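Local coordinates for protein 2-oxoglutarate dehydrogenase E3 component (Thermus thermophilus, PDB 2YQU) that probably catalyses the NAD-dependent reoxidation of protein-bound dihydrolipoyl groups, using FAD, as the E3 component of 2-oxoacid dehydrogenase complexes, at residues Cys45-Ala50 with Lys86-Asn91; Ile135-Ala140 with Gly301-Gly306; Pro164-Arg169 with His187-Glu192; Val365-Tyr370 with Glu383-Val388. All coordinates share one frame; numbering follows the deposited sequence.

Contact 1: residues Cys45-Ala50 with Lys86-Asn91. With FAD (flavin-adenine dinucleotide), chain D.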
# COMPACT_ATOMS: atom_id res chain seq x y z
N CYS A 45 0.28 7.31 -18.24
CA CYS A 45 0.05 6.73 -16.92
C CYS A 45 -1.43 6.52 -16.62
O CYS A 45 -1.83 5.46 -16.16
CB CYS A 45 0.64 7.62 -15.80
SG CYS A 45 2.03 8.69 -16.23
N ILE A 46 -2.24 7.54 -16.85
CA ILE A 46 -3.62 7.51 -16.41
C ILE A 46 -4.46 6.51 -17.21
O ILE A 46 -5.06 5.62 -16.60
CB ILE A 46 -4.23 8.93 -16.38
CG1 ILE A 46 -3.52 9.77 -15.31
CG2 ILE A 46 -5.74 8.87 -16.13
CD1 ILE A 46 -3.56 9.19 -13.89
N PRO A 47 -4.53 6.60 -18.53
CA PRO A 47 -5.31 5.60 -19.27
C PRO A 47 -4.76 4.17 -19.10
O PRO A 47 -5.57 3.24 -18.99
CB PRO A 47 -5.22 6.07 -20.73
CG PRO A 47 -4.02 6.95 -20.77
CD PRO A 47 -3.95 7.62 -19.43
N SER A 48 -3.44 4.01 -19.02
CA SER A 48 -2.86 2.67 -18.90
C SER A 48 -3.21 2.06 -17.55
O SER A 48 -3.55 0.88 -17.49
CB SER A 48 -1.34 2.66 -19.14
OG SER A 48 -0.65 3.55 -18.28
N LYS A 49 -3.15 2.86 -16.49
CA LYS A 49 -3.53 2.34 -15.16
C LYS A 49 -5.02 2.05 -15.06
O LYS A 49 -5.41 1.09 -14.40
CB LYS A 49 -3.02 3.24 -14.02
CG LYS A 49 -1.72 2.72 -13.37
CD LYS A 49 -0.68 2.26 -14.42
CE LYS A 49 0.27 3.32 -14.85
NZ LYS A 49 1.11 2.91 -16.05
N ALA A 50 -5.85 2.84 -15.73
CA ALA A 50 -7.29 2.55 -15.83
C ALA A 50 -7.52 1.15 -16.42
O ALA A 50 -8.27 0.34 -15.87
CB ALA A 50 -8.01 3.61 -16.65
N LYS A 86 -13.28 8.36 -19.27
CA LYS A 86 -13.88 9.15 -18.20
C LYS A 86 -12.83 9.51 -17.15
O LYS A 86 -12.82 10.63 -16.62
CB LYS A 86 -15.02 8.37 -17.56
CG LYS A 86 -15.81 9.12 -16.51
CD LYS A 86 -17.07 8.33 -16.15
CE LYS A 86 -17.89 9.04 -15.09
NZ LYS A 86 -19.25 8.45 -14.99
N VAL A 87 -11.94 8.57 -16.84
CA VAL A 87 -10.87 8.82 -15.88
C VAL A 87 -9.94 9.90 -16.45
O VAL A 87 -9.55 10.82 -15.73
CB VAL A 87 -10.05 7.54 -15.58
CG1 VAL A 87 -8.84 7.87 -14.73
CG2 VAL A 87 -10.91 6.48 -14.90
N VAL A 88 -9.60 9.79 -17.73
CA VAL A 88 -8.73 10.76 -18.38
C VAL A 88 -9.38 12.14 -18.39
O VAL A 88 -8.73 13.13 -18.03
CB VAL A 88 -8.38 10.33 -19.83
CG1 VAL A 88 -7.76 11.48 -20.62
CG2 VAL A 88 -7.43 9.12 -19.80
N GLN A 89 -10.66 12.19 -18.78
CA GLN A 89 -11.43 13.44 -18.83
C GLN A 89 -11.43 14.14 -17.46
O GLN A 89 -11.23 15.34 -17.39
CB GLN A 89 -12.86 13.19 -19.36
CG GLN A 89 -14.02 13.99 -18.69
CD GLN A 89 -15.06 13.09 -17.98
OE1 GLN A 89 -14.86 12.67 -16.83
NE2 GLN A 89 -16.16 12.79 -18.68
N ALA A 90 -11.62 13.38 -16.39
CA ALA A 90 -11.68 13.94 -15.04
C ALA A 90 -10.33 14.52 -14.61
O ALA A 90 -10.28 15.56 -13.95
CB ALA A 90 -12.12 12.87 -14.03
N ASN A 91 -9.25 13.85 -15.00
CA ASN A 91 -7.91 14.29 -14.65
C ASN A 91 -7.49 15.54 -15.42
O ASN A 91 -6.92 16.46 -14.82
CB ASN A 91 -6.89 13.16 -14.88
CG ASN A 91 -6.82 12.19 -13.73
OD1 ASN A 91 -6.01 12.35 -12.84
ND2 ASN A 91 -7.67 11.18 -13.75
PA FAD D . 5.07 15.08 -21.14
O1A FAD D . 5.31 14.28 -22.37
O2A FAD D . 4.10 14.41 -20.16
O5B FAD D . 4.56 16.54 -21.56
C5B FAD D . 5.19 17.22 -22.61
C4B FAD D . 4.15 18.11 -23.25
O4B FAD D . 4.83 19.09 -24.02
C3B FAD D . 3.23 17.36 -24.21
O3B FAD D . 1.88 17.52 -23.81
C2B FAD D . 3.47 18.00 -25.56
O2B FAD D . 2.28 18.14 -26.30
C1B FAD D . 4.08 19.34 -25.19
N9A FAD D . 5.00 19.95 -26.15
C8A FAD D . 6.14 19.41 -26.69
N7A FAD D . 6.72 20.34 -27.48
C5A FAD D . 5.97 21.46 -27.45
C6A FAD D . 6.09 22.70 -28.06
N6A FAD D . 7.17 23.06 -28.75
N1A FAD D . 5.12 23.64 -27.80
C2A FAD D . 4.06 23.40 -26.96
N3A FAD D . 3.95 22.17 -26.35
C4A FAD D . 4.89 21.23 -26.61
N1 FAD D . 5.29 7.37 -15.95
C2 FAD D . 5.12 7.08 -14.61
O2 FAD D . 5.77 7.67 -13.74
N3 FAD D . 4.21 6.12 -14.24
C4 FAD D . 3.48 5.44 -15.18
O4 FAD D . 2.56 4.75 -14.78
C4X FAD D . 3.63 5.73 -16.54
N5 FAD D . 2.90 5.05 -17.50
C5X FAD D . 3.08 5.37 -18.84
C6 FAD D . 2.33 4.68 -19.81
C7 FAD D . 2.50 4.98 -21.17
C7M FAD D . 1.61 4.30 -22.17
C8 FAD D . 3.40 5.97 -21.55
C8M FAD D . 3.38 6.54 -22.95
C9 FAD D . 4.15 6.65 -20.59
C9A FAD D . 3.99 6.35 -19.23
N10 FAD D . 4.74 7.02 -18.26
C10 FAD D . 4.55 6.70 -16.92
C1' FAD D . 5.83 7.99 -18.61
C2' FAD D . 5.27 9.41 -18.45
O2' FAD D . 4.15 9.60 -19.30
C3' FAD D . 6.33 10.48 -18.69
O3' FAD D . 7.47 10.21 -17.90
C4' FAD D . 5.80 11.86 -18.31
O4' FAD D . 4.66 12.17 -19.06
C5' FAD D . 6.89 12.93 -18.50
O5' FAD D . 6.37 14.21 -18.22
P FAD D . 6.96 15.50 -18.97
O1P FAD D . 6.31 16.72 -18.40
O2P FAD D . 8.48 15.50 -18.97
O3P FAD D . 6.53 15.37 -20.52
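Val87 O is gripped twice by Asn91, and both residues also touch Ile46. The backbone N of Asn91 comes to this oxygen from one face of the carbonyl plane, the side-chain ND2 from the opposite face. The side-chain bond, Asn91 ND2 to Val87 O, is 2.8 Å long and nearly straight at 174°. Val87 O lies in the amide plane of Asn91, so the bond fixes how the amide is turned. The same ND2 meets Ile46 CG2 tip to tip at 3.8 Å. Ile46 reaches over with this CG2 branch, which stands anti to the backbone N. It presses on Val87 CG1 at 3.5 Å and also touches Val88 CG2. The ring of Pro47 crosses Val88 obliquely, with Pro47 CD 3.8 Å from Val88 CG2. Ala50 CB meets Val87 CG2 more loosely, at 4.4 Å. This is packing of helix 45-63 on helix 77-102. The short segments run roughly antiparallel, at 148°, their axes 9.1 Å apart. Helix 45-63 begins at the redox-active disulfide typical of the pyridine nucleotide-disulfide oxidoreductases. Cys45 SG is bonded to Cys40 SG and lies 3.3 Å from FAD C10, on the flavin side of the helix. His434 of the second subunit, the predicted proton acceptor, packs on Cys45 and Ile46. Lys49 bends its chain toward the flavin, and its NZ donates to FAD N5 at 3.1 Å. NZ is also hydrogen-bonded to Ser48 OG and forms a salt bridge with Glu181. Leu41 of helix 38-43 touches Val88 and Asn91.

Contact 2: residues Ile135-Ala140 with Gly301-Gly306. With FAD (flavin-adenine dinucleotide), chain D.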
# COMPACT_ATOMS: atom_id res chain seq x y z
N ILE A 135 11.69 24.54 -20.17
CA ILE A 135 11.42 23.58 -21.24
C ILE A 135 11.02 22.25 -20.61
O ILE A 135 11.82 21.62 -19.92
CB ILE A 135 12.65 23.38 -22.14
CG1 ILE A 135 13.09 24.73 -22.75
CG2 ILE A 135 12.33 22.40 -23.26
CD1 ILE A 135 14.47 24.71 -23.31
N ALA A 136 9.78 21.84 -20.89
CA ALA A 136 9.20 20.61 -20.37
C ALA A 136 8.41 19.92 -21.49
O ALA A 136 7.25 19.56 -21.32
CB ALA A 136 8.31 20.92 -19.16
N THR A 137 9.08 19.75 -22.63
CA THR A 137 8.48 19.21 -23.85
C THR A 137 8.39 17.68 -23.93
O THR A 137 7.86 17.13 -24.90
CB THR A 137 9.26 19.73 -25.09
OG1 THR A 137 10.68 19.61 -24.89
CG2 THR A 137 9.04 21.21 -25.26
N GLY A 138 8.92 16.99 -22.93
CA GLY A 138 8.68 15.56 -22.78
C GLY A 138 9.39 14.69 -23.79
O GLY A 138 10.51 15.00 -24.22
N SER A 139 8.73 13.61 -24.19
CA SER A 139 9.29 12.62 -25.11
C SER A 139 8.25 12.16 -26.13
O SER A 139 7.10 12.62 -26.12
CB SER A 139 9.84 11.42 -24.35
OG SER A 139 8.82 10.82 -23.58
N ALA A 140 8.67 11.27 -27.02
CA ALA A 140 7.79 10.68 -28.02
C ALA A 140 8.22 9.24 -28.24
O ALA A 140 9.37 8.89 -27.97
CB ALA A 140 7.86 11.47 -29.32
N GLY A 301 12.15 16.81 -16.80
CA GLY A 301 11.35 15.70 -17.25
C GLY A 301 12.01 14.85 -18.31
O GLY A 301 13.23 14.73 -18.37
N ASP A 302 11.18 14.25 -19.16
CA ASP A 302 11.63 13.33 -20.18
C ASP A 302 12.61 13.95 -21.19
O ASP A 302 13.29 13.21 -21.88
CB ASP A 302 10.45 12.75 -20.97
CG ASP A 302 9.69 11.69 -20.22
OD1 ASP A 302 8.84 11.03 -20.87
OD2 ASP A 302 9.84 11.45 -19.00
N VAL A 303 12.64 15.27 -21.30
CA VAL A 303 13.54 15.93 -22.25
C VAL A 303 14.99 16.05 -21.76
O VAL A 303 15.88 16.36 -22.53
CB VAL A 303 13.00 17.32 -22.71
CG1 VAL A 303 13.39 18.42 -21.72
CG2 VAL A 303 13.51 17.64 -24.10
N VAL A 304 15.23 15.78 -20.47
CA VAL A 304 16.57 15.78 -19.91
C VAL A 304 16.93 14.40 -19.36
O VAL A 304 16.10 13.49 -19.36
CB VAL A 304 16.75 16.88 -18.81
CG1 VAL A 304 16.33 18.24 -19.34
CG2 VAL A 304 15.98 16.53 -17.56
N ARG A 305 18.16 14.25 -18.91
CA ARG A 305 18.67 12.97 -18.39
C ARG A 305 17.86 12.46 -17.21
O ARG A 305 17.21 13.24 -16.52
CB ARG A 305 20.15 13.09 -17.98
CG ARG A 305 20.42 13.73 -16.61
CD ARG A 305 20.16 15.22 -16.55
NE ARG A 305 20.32 15.78 -15.21
CZ ARG A 305 19.36 15.87 -14.30
NH1 ARG A 305 18.13 15.42 -14.56
NH2 ARG A 305 19.62 16.41 -13.12
N GLY A 306 17.92 11.15 -16.96
CA GLY A 306 17.31 10.55 -15.79
C GLY A 306 16.08 9.73 -16.15
O GLY A 306 15.63 9.76 -17.30
PA FAD D . 5.07 15.08 -21.14
O1A FAD D . 5.31 14.28 -22.37
O2A FAD D . 4.10 14.41 -20.16
O5B FAD D . 4.56 16.54 -21.56
C5B FAD D . 5.19 17.22 -22.61
C4B FAD D . 4.15 18.11 -23.25
O4B FAD D . 4.83 19.09 -24.02
C3B FAD D . 3.23 17.36 -24.21
O3B FAD D . 1.88 17.52 -23.81
C2B FAD D . 3.47 18.00 -25.56
O2B FAD D . 2.28 18.14 -26.30
C1B FAD D . 4.08 19.34 -25.19
N9A FAD D . 5.00 19.95 -26.15
C8A FAD D . 6.14 19.41 -26.69
N7A FAD D . 6.72 20.34 -27.48
C5A FAD D . 5.97 21.46 -27.45
C6A FAD D . 6.09 22.70 -28.06
N6A FAD D . 7.17 23.06 -28.75
N1A FAD D . 5.12 23.64 -27.80
C2A FAD D . 4.06 23.40 -26.96
N3A FAD D . 3.95 22.17 -26.35
C4A FAD D . 4.89 21.23 -26.61
N1 FAD D . 5.29 7.37 -15.95
C2 FAD D . 5.12 7.08 -14.61
O2 FAD D . 5.77 7.67 -13.74
N3 FAD D . 4.21 6.12 -14.24
C4 FAD D . 3.48 5.44 -15.18
O4 FAD D . 2.56 4.75 -14.78
C4X FAD D . 3.63 5.73 -16.54
N5 FAD D . 2.90 5.05 -17.50
C5X FAD D . 3.08 5.37 -18.84
C6 FAD D . 2.33 4.68 -19.81
C7 FAD D . 2.50 4.98 -21.17
C7M FAD D . 1.61 4.30 -22.17
C8 FAD D . 3.40 5.97 -21.55
C8M FAD D . 3.38 6.54 -22.95
C9 FAD D . 4.15 6.65 -20.59
C9A FAD D . 3.99 6.35 -19.23
N10 FAD D . 4.74 7.02 -18.26
C10 FAD D . 4.55 6.70 -16.92
C1' FAD D . 5.83 7.99 -18.61
C2' FAD D . 5.27 9.41 -18.45
O2' FAD D . 4.15 9.60 -19.30
C3' FAD D . 6.33 10.48 -18.69
O3' FAD D . 7.47 10.21 -17.90
C4' FAD D . 5.80 11.86 -18.31
O4' FAD D . 4.66 12.17 -19.06
C5' FAD D . 6.89 12.93 -18.50
O5' FAD D . 6.37 14.21 -18.22
P FAD D . 6.96 15.50 -18.97
O1P FAD D . 6.31 16.72 -18.40
O2P FAD D . 8.48 15.50 -18.97
O3P FAD D . 6.53 15.37 -20.52
O HOH W 1 10.02 17.17 -20.24
O HOH W 2 6.70 12.20 -22.55
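Two torsions bring Ser139 and Asp302 together. Ser139 OG sits between its backbone N and carbonyl carbon (chi1 58°). Asp302 CG stands anti to its carbonyl carbon (chi1 -76°), which sets the carboxylate between Ser139 and the ribityl chain of FAD. Ser139 OG donates to Asp302 OD1 at 2.7 Å. It meets that oxygen on the anti side, 15° out of the carboxylate plane. Arg262 is a second partner of this hydroxyl. The other carboxylate oxygen, Asp302 OD2, accepts from FAD O3' at 2.9 Å. The backbone helps as well: Asp302 N donates to FAD O2P at 3.0 Å. An alanine in place of Asp302 would probably leave FAD O3' and the Ser139 hydroxyl without their acceptor and the ribityl chain less firmly held. Two waters fill in around the diphosphate. One accepts from Gly138 N, and weakly from Val303 N, and donates to FAD O2P. The other accepts from Ser139 N at 3.0 Å and donates to both Asp302 OD1 and FAD O1A. Gly138 has a positive phi, and a CB there would run into FAD O1A. Farther along, Thr137 OG1 touches Val303 CG2 at 3.5 Å. That OG1 is hydrogen-bonded to Tyr265 O, while Thr137 CG2 lies 3.3 Å from FAD N7A of the adenine. Ala136, Thr137 and Gly138 spell the ATG motif, and Gly301 with Asp302 the GD motif. Both follow strands of the parallel sheet, 133-135 and 297-299, as is typical of the FAD domain of this glutathione reductase-like family.

Contact 3: residues Pro164-Arg169 with His187-Glu192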
# COMPACT_ATOMS: atom_id res chain seq x y z
N PRO A 164 -9.80 -1.42 -31.23
CA PRO A 164 -11.26 -1.55 -31.42
C PRO A 164 -11.83 -2.96 -31.14
O PRO A 164 -13.05 -3.13 -31.04
CB PRO A 164 -11.46 -1.15 -32.89
CG PRO A 164 -10.15 -1.42 -33.56
CD PRO A 164 -9.09 -1.24 -32.51
N GLU A 165 -10.95 -3.96 -31.05
CA GLU A 165 -11.29 -5.28 -30.53
C GLU A 165 -10.04 -5.91 -29.93
O GLU A 165 -8.93 -5.41 -30.12
CB GLU A 165 -11.86 -6.17 -31.65
CG GLU A 165 -10.88 -6.56 -32.75
CD GLU A 165 -10.62 -5.44 -33.76
OE1 GLU A 165 -9.43 -5.18 -34.04
OE2 GLU A 165 -11.58 -4.84 -34.27
N VAL A 166 -10.21 -7.00 -29.19
CA VAL A 166 -9.06 -7.72 -28.65
C VAL A 166 -8.32 -8.39 -29.81
O VAL A 166 -8.93 -9.14 -30.58
CB VAL A 166 -9.48 -8.77 -27.62
CG1 VAL A 166 -8.26 -9.49 -27.06
CG2 VAL A 166 -10.29 -8.11 -26.51
N PRO A 167 -7.03 -8.13 -29.96
CA PRO A 167 -6.25 -8.79 -31.01
C PRO A 167 -6.08 -10.26 -30.69
O PRO A 167 -5.68 -10.60 -29.58
CB PRO A 167 -4.90 -8.05 -30.98
CG PRO A 167 -4.80 -7.50 -29.61
CD PRO A 167 -6.20 -7.22 -29.15
N LYS A 168 -6.39 -11.14 -31.64
CA LYS A 168 -6.18 -12.56 -31.43
C LYS A 168 -4.71 -12.83 -31.13
O LYS A 168 -4.39 -13.60 -30.23
CB LYS A 168 -6.65 -13.39 -32.63
CG LYS A 168 -6.61 -14.89 -32.37
CD LYS A 168 -7.24 -15.70 -33.51
CE LYS A 168 -6.53 -17.03 -33.70
NZ LYS A 168 -5.25 -16.86 -34.47
N ARG A 169 -3.82 -12.17 -31.87
CA ARG A 169 -2.38 -12.25 -31.65
C ARG A 169 -1.80 -10.83 -31.58
O ARG A 169 -2.05 -10.01 -32.46
CB ARG A 169 -1.71 -13.05 -32.78
CG ARG A 169 -2.04 -14.55 -32.77
CD ARG A 169 -1.20 -15.40 -33.72
NE ARG A 169 -1.48 -15.11 -35.13
CZ ARG A 169 -0.78 -15.61 -36.16
NH1 ARG A 169 0.26 -16.41 -35.97
NH2 ARG A 169 -1.12 -15.28 -37.40
N HIS A 187 -3.45 -9.43 -22.97
CA HIS A 187 -3.35 -10.84 -22.60
C HIS A 187 -4.50 -11.24 -21.65
O HIS A 187 -5.10 -12.31 -21.80
CB HIS A 187 -2.01 -11.14 -21.94
CG HIS A 187 -1.95 -12.50 -21.32
ND1 HIS A 187 -1.96 -13.66 -22.05
CD2 HIS A 187 -1.93 -12.87 -20.02
CE1 HIS A 187 -1.93 -14.70 -21.23
NE2 HIS A 187 -1.91 -14.25 -19.99
N ARG A 188 -4.79 -10.37 -20.69
CA ARG A 188 -5.89 -10.60 -19.76
C ARG A 188 -7.24 -10.72 -20.46
O ARG A 188 -8.15 -11.37 -19.94
CB ARG A 188 -5.97 -9.47 -18.75
CG ARG A 188 -4.86 -9.46 -17.77
CD ARG A 188 -4.78 -8.16 -17.01
NE ARG A 188 -3.82 -8.23 -15.92
CZ ARG A 188 -3.49 -7.20 -15.15
NH1 ARG A 188 -4.07 -6.03 -15.32
NH2 ARG A 188 -2.59 -7.36 -14.18
N LEU A 189 -7.38 -10.07 -21.60
CA LEU A 189 -8.63 -10.07 -22.36
C LEU A 189 -8.68 -11.14 -23.45
O LEU A 189 -9.64 -11.20 -24.22
CB LEU A 189 -8.86 -8.68 -22.96
CG LEU A 189 -8.93 -7.54 -21.93
CD1 LEU A 189 -9.20 -6.22 -22.61
CD2 LEU A 189 -10.00 -7.81 -20.86
N GLY A 190 -7.66 -11.99 -23.50
CA GLY A 190 -7.69 -13.18 -24.35
C GLY A 190 -6.69 -13.19 -25.49
O GLY A 190 -6.65 -14.14 -26.28
N ALA A 191 -5.89 -12.13 -25.60
CA ALA A 191 -4.89 -12.04 -26.65
C ALA A 191 -3.75 -13.01 -26.37
O ALA A 191 -3.33 -13.18 -25.22
CB ALA A 191 -4.36 -10.61 -26.78
N GLU A 192 -3.25 -13.66 -27.42
CA GLU A 192 -1.99 -14.38 -27.36
C GLU A 192 -0.91 -13.31 -27.57
O GLU A 192 -0.87 -12.67 -28.62
CB GLU A 192 -1.90 -15.45 -28.45
CG GLU A 192 -2.97 -16.52 -28.34
CD GLU A 192 -2.83 -17.63 -29.37
OE1 GLU A 192 -1.97 -17.53 -30.27
OE2 GLU A 192 -3.60 -18.61 -29.28
O HOH W 3 -6.45 -14.97 -28.90
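Leu189 offers its carbonyl oxygen and CB to Val166. Val166 CG1, anti to its backbone N (chi1 -179°), lies 3.6 Å from Leu189 O. Val166 CG2 meets Leu189 CB at 3.9 Å, the two side chains crossing at about a right angle. Gly190 then ends helix 177-188 in a Schellman motif, with positive phi. Its carbonyl oxygen receives a bond from a water that also donates to Lys168 O. Ala191 fits tightly, its CB only 3.1 Å from Pro167 O, and also touches Val166 CG1. An alanine in place of Val166 would probably open a gap against Leu189 and Ala191, next to Trp186 and Leu75, which also touch this valine. Ala191 O takes a weak bond from His187 ND1. Glu192 N donates to Lys168 O at 3.0 Å, an almost straight bond of 167°. This starts the parallel pairing of strand 192-196 with strand 169-173, and Glu192 pairs with Arg169 on the same face. Strand, helix 177-188 and strand form a beta-alpha-beta crossover, consistent with the Rossmann fold of the NAD-binding domain. Glu192 OE1 meets Arg169 CG at 3.9 Å, but the carboxylate and guanidinium planes stand 87° apart. Arg169 NE is 5.5 Å from Glu192 OE1, and Lys168 NZ is 5.4 Å from it. The join therefore rests on apolar packing and backbone bonding, and the nearby positive charges probably give Glu192 only a diffuse attraction.

Contact 4: residues Val365-Tyr370 with Glu383-Val388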
# COMPACT_ATOMS: atom_id res chain seq x y z
N VAL A 365 22.40 -7.78 1.99
CA VAL A 365 21.14 -8.08 1.35
C VAL A 365 20.20 -8.68 2.39
O VAL A 365 20.56 -9.63 3.09
CB VAL A 365 21.34 -9.07 0.19
CG1 VAL A 365 20.01 -9.54 -0.38
CG2 VAL A 365 22.21 -8.44 -0.92
N GLY A 366 19.00 -8.11 2.49
CA GLY A 366 17.93 -8.66 3.30
C GLY A 366 16.74 -8.95 2.39
O GLY A 366 16.34 -8.10 1.62
N LYS A 367 16.18 -10.14 2.50
CA LYS A 367 15.11 -10.55 1.61
C LYS A 367 14.03 -11.30 2.39
O LYS A 367 14.34 -12.20 3.18
CB LYS A 367 15.67 -11.43 0.49
CG LYS A 367 14.69 -11.80 -0.59
CD LYS A 367 15.43 -12.29 -1.84
CE LYS A 367 14.59 -13.23 -2.66
NZ LYS A 367 15.40 -13.79 -3.79
N PHE A 368 12.78 -10.91 2.18
CA PHE A 368 11.64 -11.58 2.78
C PHE A 368 10.61 -11.92 1.70
O PHE A 368 10.22 -11.05 0.91
CB PHE A 368 11.01 -10.70 3.86
CG PHE A 368 10.11 -11.45 4.78
CD1 PHE A 368 10.64 -12.20 5.83
CD2 PHE A 368 8.73 -11.44 4.60
CE1 PHE A 368 9.81 -12.89 6.67
CE2 PHE A 368 7.90 -12.12 5.46
CZ PHE A 368 8.44 -12.86 6.49
N PRO A 369 10.20 -13.18 1.64
CA PRO A 369 9.29 -13.64 0.59
C PRO A 369 7.83 -13.45 0.96
O PRO A 369 7.48 -13.55 2.15
CB PRO A 369 9.60 -15.13 0.50
CG PRO A 369 9.92 -15.50 1.92
CD PRO A 369 10.55 -14.28 2.56
N TYR A 370 6.99 -13.21 -0.04
CA TYR A 370 5.54 -13.14 0.14
C TYR A 370 4.97 -14.44 0.72
O TYR A 370 3.91 -14.42 1.35
CB TYR A 370 4.83 -12.84 -1.18
CG TYR A 370 4.65 -11.37 -1.50
CD1 TYR A 370 3.38 -10.82 -1.62
CD2 TYR A 370 5.74 -10.53 -1.70
CE1 TYR A 370 3.19 -9.48 -1.94
CE2 TYR A 370 5.57 -9.19 -2.01
CZ TYR A 370 4.29 -8.67 -2.12
OH TYR A 370 4.13 -7.35 -2.44
N GLU A 383 3.63 -15.79 -4.25
CA GLU A 383 4.83 -15.49 -5.03
C GLU A 383 5.27 -14.04 -4.85
O GLU A 383 4.45 -13.14 -4.78
CB GLU A 383 4.58 -15.74 -6.52
CG GLU A 383 4.38 -17.19 -6.93
CD GLU A 383 5.54 -18.10 -6.54
OE1 GLU A 383 6.70 -17.83 -6.95
OE2 GLU A 383 5.28 -19.09 -5.84
N GLY A 384 6.58 -13.84 -4.83
CA GLY A 384 7.17 -12.52 -4.74
C GLY A 384 8.11 -12.38 -3.57
O GLY A 384 8.23 -13.27 -2.73
N PHE A 385 8.80 -11.25 -3.53
CA PHE A 385 9.68 -10.92 -2.42
C PHE A 385 9.95 -9.42 -2.39
O PHE A 385 9.68 -8.71 -3.35
CB PHE A 385 11.02 -11.66 -2.56
CG PHE A 385 11.83 -11.24 -3.77
CD1 PHE A 385 12.71 -10.16 -3.69
CD2 PHE A 385 11.71 -11.92 -4.97
CE1 PHE A 385 13.45 -9.77 -4.81
CE2 PHE A 385 12.45 -11.54 -6.09
CZ PHE A 385 13.33 -10.47 -6.00
N ILE A 386 10.46 -8.95 -1.26
CA ILE A 386 11.07 -7.63 -1.19
C ILE A 386 12.49 -7.79 -0.65
O ILE A 386 12.74 -8.60 0.24
CB ILE A 386 10.25 -6.65 -0.30
CG1 ILE A 386 8.89 -6.37 -0.94
CG2 ILE A 386 11.02 -5.33 -0.10
CD1 ILE A 386 7.94 -5.59 -0.06
N LYS A 387 13.40 -7.02 -1.22
CA LYS A 387 14.81 -7.06 -0.94
C LYS A 387 15.27 -5.66 -0.54
O LYS A 387 14.98 -4.69 -1.25
CB LYS A 387 15.54 -7.56 -2.19
CG LYS A 387 17.02 -7.33 -2.24
CD LYS A 387 17.68 -8.21 -3.29
CE LYS A 387 17.68 -7.56 -4.68
NZ LYS A 387 18.45 -8.38 -5.69
N VAL A 388 15.94 -5.55 0.60
CA VAL A 388 16.55 -4.31 1.05
C VAL A 388 18.07 -4.43 0.94
O VAL A 388 18.67 -5.40 1.40
CB VAL A 388 16.14 -3.98 2.50
CG1 VAL A 388 16.95 -2.79 3.06
CG2 VAL A 388 14.64 -3.72 2.59
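Val365 lays CG1 against Lys387 CD at 4.0 Å. Gly366 then forms a hydrogen-bonded antiparallel pair with Val388. Gly366 N donates to Val388 O, and Val388 N to Gly366 O at 2.8 Å. Lys367 sits opposite Lys387 in a non-hydrogen-bonded pair, but its side chain reaches diagonally to Phe385. All three, with Pro369, are on one face of the sheet. The Lys367 chain is extended, with CG anti to the backbone N (chi1 -173°), and so runs over one face of the Phe385 ring. Lys367 CE lies 3.6 Å from Phe385 CG, a CH-pi contact. Lys367 NZ stands 4.2 Å from the Phe385 ring centroid, 6° off the normal, a cation-pi interaction. Phe368 pairs with Ile386 through two bonds, the first being Phe368 N to Ile386 O at 3.0 Å. Pro369 sits opposite Phe385 in a non-hydrogen-bonded pair. Tyr370 N donates to Gly384 O at 3.0 Å, from well above the carbonyl plane (54°). The ring of Tyr370 lies beside Gly384, where a CB would crowd Tyr370 CD2. Tyr370 OH is hydrogen-bonded to Ala405 O. The amino group of Lys387 turns away to salt bridges with Glu209, Glu353 and Asp207. Strand 363-369 is the outermost strand here of the antiparallel sheet in the dimerisation domain. Strand 385-391 lies between it and strand 397-404. Helices 407-419 and 438-449 pack on Ile386 and Tyr370, and helix 438-449 also touches Phe368 and Val388.

How the contacts relate
Contacts 1, 2 and 3 lie in the nucleotide-binding part of the chain, and contact 4 in the dimerisation domain that follows. Contact 1 closes first along the chain. Contact 3 is nested inside the long loop closed by contact 2, and contact 4 comes last. Contacts 1 and 2 both touch FAD, one at the flavin and one from the ribityl chain to the adenine, with centres 21 Å apart. Contact 3 also lies 21 Å from contact 1 between centres. Its Leu189 and Arg188 touch helix 45-63, so the end of helix 177-188 packs on the disulfide helix. The centre of contact 4 is 31 to 33 Å from the other centres, and its domain supplies His434 to the partner subunit's flavin site.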